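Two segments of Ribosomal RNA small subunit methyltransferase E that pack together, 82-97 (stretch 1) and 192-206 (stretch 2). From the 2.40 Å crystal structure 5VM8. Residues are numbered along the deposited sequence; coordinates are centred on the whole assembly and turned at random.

Stretch 1 (82-97) PLNITLIQSISSGDRM
Stretch 2 (192-206) SGAIVFMVGPEGGWT

Two parallel strands lie side by side, bridged from Ile 85 with Ile 195 to Gln 89 with Val 199. Their axes are 4.6 Å apart at closest and cross at -18°. The register runs in step. The pairs span from Ile 88 CA to Met 198 CA (4.5 Å) up to Leu 87 CA to Phe 197 CA (5.0 Å). Phi/psi values are extended, near -100/115 in the first strand and -120/130 in the second.

The ladder alternates. Ile 195 N donates to Asn 84 O (2.8 Å), and Thr 86 N to Ile 195 O (2.9 Å). Phe 197 N donates to Thr 86 O (2.9 Å), Ile 88 N to Phe 197 O (2.6 Å), and Val 199 N to Ile 88 O (2.7 Å). Ser 90 N and Ser 90 OG both donate to Val 199 O, each at 2.9 Å.

Ile 88 covers the most surface. Its chi angles are m, t. On the face shared with Thr 86, Val 196 and Met 198, its CD1 meets Val 196 CG1 (3.5 Å) and its CG2 meets Met 198 CE (3.6 Å). These are apolar contacts between buried side chains.

Ile 195, also m, t, lies on the other face with Leu 87, Phe 197 and Val 199. Its CD1 reaches Leu 83 CD1 (3.7 Å). Leu 87 is t, p; its CD1 lies 3.8 Å from Phe 197 CD2 and 3.7 Å from Val 199 CG2. Phe 197 and Val 199 are both t.

Glu 202 covers nearly as much as Ile 88. It sits in a type I turn from Pro 201 to Gly 204, closed by Gly 204 N to Pro 201 O (3.0 Å). With chi1 m and chi2 p, its carboxylate accepts from the backbone: Ser 93 N to Glu 202 OE1 is 2.8 Å and nearly linear. The extended Arg 96 (t, t, t) packs alongside, Arg 96 CD 3.7 Å from Glu 202 CG, with Glu 202 CA over one guanidinium face.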

# COMPACT_ATOMS: atom_id res chain seq x y z
N PRO A 82 5.84 -0.57 12.94
CA PRO A 82 6.40 -1.90 13.21
C PRO A 82 5.38 -2.99 13.06
O PRO A 82 5.75 -4.18 13.05
CB PRO A 82 6.88 -1.79 14.67
CG PRO A 82 5.96 -0.79 15.28
CD PRO A 82 5.59 0.18 14.19
N LEU A 83 4.10 -2.62 12.97
CA LEU A 83 3.01 -3.56 12.75
C LEU A 83 2.97 -3.95 11.27
O LEU A 83 3.03 -3.09 10.38
CB LEU A 83 1.69 -2.92 13.17
CG LEU A 83 0.44 -3.78 13.19
CD1 LEU A 83 0.65 -4.97 14.15
CD2 LEU A 83 -0.78 -2.94 13.61
N ASN A 84 2.87 -5.24 11.02
CA ASN A 84 2.84 -5.80 9.67
C ASN A 84 1.39 -6.09 9.27
O ASN A 84 0.76 -6.99 9.83
CB ASN A 84 3.69 -7.06 9.65
CG ASN A 84 4.07 -7.48 8.26
OD1 ASN A 84 3.22 -7.60 7.40
ND2 ASN A 84 5.34 -7.73 8.05
N ILE A 85 0.85 -5.32 8.33
CA ILE A 85 -0.53 -5.46 7.87
C ILE A 85 -0.53 -5.72 6.36
O ILE A 85 -0.12 -4.86 5.59
CB ILE A 85 -1.38 -4.22 8.16
CG1 ILE A 85 -1.31 -3.84 9.63
CG2 ILE A 85 -2.83 -4.46 7.71
CD1 ILE A 85 -1.76 -2.40 9.89
N THR A 86 -1.06 -6.88 5.95
CA THR A 86 -1.37 -7.13 4.55
C THR A 86 -2.86 -6.87 4.35
O THR A 86 -3.69 -7.53 4.99
CB THR A 86 -1.02 -8.56 4.13
OG1 THR A 86 0.39 -8.79 4.28
CG2 THR A 86 -1.47 -8.87 2.68
N LEU A 87 -3.19 -5.96 3.45
CA LEU A 87 -4.57 -5.71 3.05
C LEU A 87 -4.88 -6.60 1.86
O LEU A 87 -4.30 -6.43 0.78
CB LEU A 87 -4.76 -4.23 2.70
CG LEU A 87 -6.04 -3.82 1.94
CD1 LEU A 87 -7.31 -4.24 2.68
CD2 LEU A 87 -6.02 -2.30 1.67
N ILE A 88 -5.74 -7.59 2.06
CA ILE A 88 -6.29 -8.37 0.96
C ILE A 88 -7.60 -7.71 0.55
O ILE A 88 -8.61 -7.87 1.25
CB ILE A 88 -6.53 -9.84 1.34
CG1 ILE A 88 -5.25 -10.53 1.80
CG2 ILE A 88 -7.10 -10.62 0.14
CD1 ILE A 88 -5.45 -12.02 2.01
N GLN A 89 -7.60 -7.08 -0.62
CA GLN A 89 -8.69 -6.25 -1.12
C GLN A 89 -9.27 -6.85 -2.40
O GLN A 89 -8.57 -7.00 -3.40
CB GLN A 89 -8.16 -4.83 -1.42
CG GLN A 89 -9.20 -3.90 -2.03
CD GLN A 89 -10.31 -3.60 -1.05
OE1 GLN A 89 -10.05 -3.03 0.02
NE2 GLN A 89 -11.55 -4.00 -1.37
N SER A 90 -10.57 -7.13 -2.38
CA SER A 90 -11.26 -7.52 -3.60
C SER A 90 -11.33 -6.35 -4.57
O SER A 90 -11.65 -5.23 -4.18
CB SER A 90 -12.67 -8.00 -3.32
OG SER A 90 -12.66 -8.87 -2.22
N ILE A 91 -11.04 -6.64 -5.85
CA ILE A 91 -10.98 -5.62 -6.87
C ILE A 91 -12.29 -4.86 -6.89
O ILE A 91 -13.36 -5.47 -6.96
CB ILE A 91 -10.72 -6.22 -8.26
CG1 ILE A 91 -9.55 -7.19 -8.24
CG2 ILE A 91 -10.46 -5.12 -9.25
CD1 ILE A 91 -8.27 -6.54 -7.93
N SER A 92 -12.21 -3.54 -6.73
CA SER A 92 -13.34 -2.64 -6.85
C SER A 92 -13.07 -1.60 -7.94
O SER A 92 -11.94 -1.45 -8.41
CB SER A 92 -13.60 -1.96 -5.51
OG SER A 92 -13.59 -2.95 -4.52
N SER A 93 -14.13 -0.92 -8.38
CA SER A 93 -14.01 0.00 -9.50
C SER A 93 -13.60 1.40 -9.05
O SER A 93 -13.92 1.85 -7.95
CB SER A 93 -15.30 0.11 -10.34
OG SER A 93 -16.27 0.95 -9.79
N GLY A 94 -12.84 2.06 -9.92
CA GLY A 94 -12.35 3.42 -9.82
C GLY A 94 -11.91 4.01 -8.50
O GLY A 94 -10.92 3.57 -7.91
N ASP A 95 -12.65 5.05 -8.08
CA ASP A 95 -12.34 5.81 -6.87
C ASP A 95 -12.30 4.93 -5.64
O ASP A 95 -11.47 5.14 -4.75
CB ASP A 95 -13.35 6.94 -6.66
CG ASP A 95 -12.93 8.21 -7.31
OD1 ASP A 95 -11.94 8.17 -8.06
OD2 ASP A 95 -13.59 9.26 -7.08
N ARG A 96 -13.19 3.95 -5.57
CA ARG A 96 -13.21 3.15 -4.36
C ARG A 96 -11.90 2.37 -4.19
O ARG A 96 -11.33 2.33 -3.10
CB ARG A 96 -14.40 2.20 -4.41
CG ARG A 96 -14.53 1.35 -3.18
CD ARG A 96 -15.81 0.56 -3.29
NE ARG A 96 -16.05 -0.24 -2.10
CZ ARG A 96 -17.15 -0.15 -1.37
NH1 ARG A 96 -18.10 0.71 -1.73
NH2 ARG A 96 -17.30 -0.92 -0.31
N MET A 97 -11.39 1.83 -5.29
CA MET A 97 -10.12 1.13 -5.27
C MET A 97 -8.95 2.09 -5.07
O MET A 97 -8.03 1.82 -4.28
CB MET A 97 -9.98 0.38 -6.59
CG MET A 97 -8.89 -0.65 -6.64
SD MET A 97 -9.24 -1.95 -5.49
CE MET A 97 -7.71 -2.85 -5.58
N SER A 192 0.03 -11.40 17.90
CA SER A 192 1.43 -11.49 18.28
C SER A 192 2.35 -11.12 17.12
O SER A 192 3.41 -10.53 17.33
CB SER A 192 1.77 -12.88 18.83
OG SER A 192 2.21 -13.77 17.82
N GLY A 193 1.98 -11.48 15.90
CA GLY A 193 2.83 -11.19 14.76
C GLY A 193 2.15 -10.41 13.66
O GLY A 193 1.67 -9.29 13.87
N ALA A 194 2.09 -10.99 12.46
CA ALA A 194 1.57 -10.26 11.33
C ALA A 194 0.05 -10.36 11.29
O ALA A 194 -0.57 -11.29 11.82
CB ALA A 194 2.19 -10.78 10.04
N ILE A 195 -0.56 -9.39 10.61
CA ILE A 195 -2.00 -9.29 10.41
C ILE A 195 -2.30 -9.40 8.92
O ILE A 195 -1.62 -8.77 8.09
CB ILE A 195 -2.56 -7.97 10.97
CG1 ILE A 195 -2.34 -7.88 12.47
CG2 ILE A 195 -4.05 -7.80 10.61
CD1 ILE A 195 -2.53 -6.48 13.02
N VAL A 196 -3.32 -10.18 8.59
CA VAL A 196 -3.83 -10.31 7.24
C VAL A 196 -5.29 -9.91 7.32
O VAL A 196 -6.06 -10.47 8.12
CB VAL A 196 -3.66 -11.74 6.69
CG1 VAL A 196 -4.36 -11.87 5.36
CG2 VAL A 196 -2.19 -12.03 6.52
N PHE A 197 -5.66 -8.95 6.50
CA PHE A 197 -6.94 -8.29 6.62
C PHE A 197 -7.64 -8.33 5.28
O PHE A 197 -7.07 -7.87 4.28
CB PHE A 197 -6.60 -6.86 7.10
CG PHE A 197 -7.71 -5.89 7.05
CD1 PHE A 197 -8.91 -6.18 7.66
CD2 PHE A 197 -7.51 -4.64 6.50
CE1 PHE A 197 -9.93 -5.26 7.67
CE2 PHE A 197 -8.52 -3.72 6.50
CZ PHE A 197 -9.74 -4.03 7.10
N MET A 198 -8.88 -8.83 5.25
CA MET A 198 -9.58 -9.11 4.00
C MET A 198 -10.80 -8.22 3.85
O MET A 198 -11.63 -8.13 4.76
CB MET A 198 -10.05 -10.54 3.90
CG MET A 198 -8.98 -11.55 3.75
SD MET A 198 -9.75 -12.86 2.80
CE MET A 198 -10.27 -11.77 1.46
N VAL A 199 -10.91 -7.56 2.70
CA VAL A 199 -11.99 -6.62 2.46
C VAL A 199 -12.68 -6.95 1.15
O VAL A 199 -12.02 -7.25 0.15
CB VAL A 199 -11.49 -5.16 2.47
CG1 VAL A 199 -12.63 -4.21 2.30
CG2 VAL A 199 -10.77 -4.89 3.79
N GLY A 200 -14.01 -6.84 1.14
CA GLY A 200 -14.78 -7.12 -0.04
C GLY A 200 -14.99 -5.94 -0.97
O GLY A 200 -14.57 -4.81 -0.71
N PRO A 201 -15.61 -6.22 -2.11
CA PRO A 201 -15.88 -5.16 -3.09
C PRO A 201 -17.17 -4.44 -2.75
O PRO A 201 -17.73 -4.69 -1.68
CB PRO A 201 -16.00 -5.94 -4.42
CG PRO A 201 -16.55 -7.32 -4.00
CD PRO A 201 -16.00 -7.57 -2.59
N GLU A 202 -17.62 -3.56 -3.65
CA GLU A 202 -18.90 -2.88 -3.50
C GLU A 202 -20.00 -3.86 -3.13
O GLU A 202 -20.69 -3.69 -2.11
CB GLU A 202 -19.29 -2.16 -4.81
CG GLU A 202 -18.25 -1.28 -5.46
CD GLU A 202 -17.30 -2.00 -6.42
OE1 GLU A 202 -16.59 -1.28 -7.16
OE2 GLU A 202 -17.24 -3.25 -6.45
N GLY A 203 -20.16 -4.91 -3.94
CA GLY A 203 -21.23 -5.88 -3.76
C GLY A 203 -21.11 -6.75 -2.53
O GLY A 203 -22.08 -7.44 -2.18
N GLY A 204 -19.93 -6.78 -1.89
CA GLY A 204 -19.77 -7.52 -0.66
C GLY A 204 -19.37 -8.97 -0.85
O GLY A 204 -19.06 -9.44 -1.95
N TRP A 205 -19.34 -9.69 0.27
CA TRP A 205 -19.04 -11.11 0.27
C TRP A 205 -20.27 -11.97 -0.03
O TRP A 205 -21.38 -11.65 0.40
CB TRP A 205 -18.49 -11.54 1.63
CG TRP A 205 -17.25 -10.82 2.07
CD1 TRP A 205 -17.07 -10.12 3.24
CD2 TRP A 205 -16.01 -10.76 1.37
NE1 TRP A 205 -15.78 -9.64 3.29
CE2 TRP A 205 -15.11 -10.02 2.15
CE3 TRP A 205 -15.56 -11.27 0.14
CZ2 TRP A 205 -13.79 -9.78 1.77
CZ3 TRP A 205 -14.26 -11.02 -0.26
CH2 TRP A 205 -13.39 -10.26 0.55
N THR A 206 -20.06 -13.09 -0.73
CA THR A 206 -21.13 -14.10 -0.77
C THR A 206 -21.11 -14.96 0.49
O THR A 206 -20.09 -15.08 1.18
CB THR A 206 -21.06 -15.03 -2.02
OG1 THR A 206 -19.91 -15.88 -1.94
CG2 THR A 206 -21.11 -14.28 -3.34
O HOH W 1 3.19 -7.10 12.82
O HOH W 2 1.00 -8.98 7.57
O HOH W 3 -15.67 -4.84 -8.35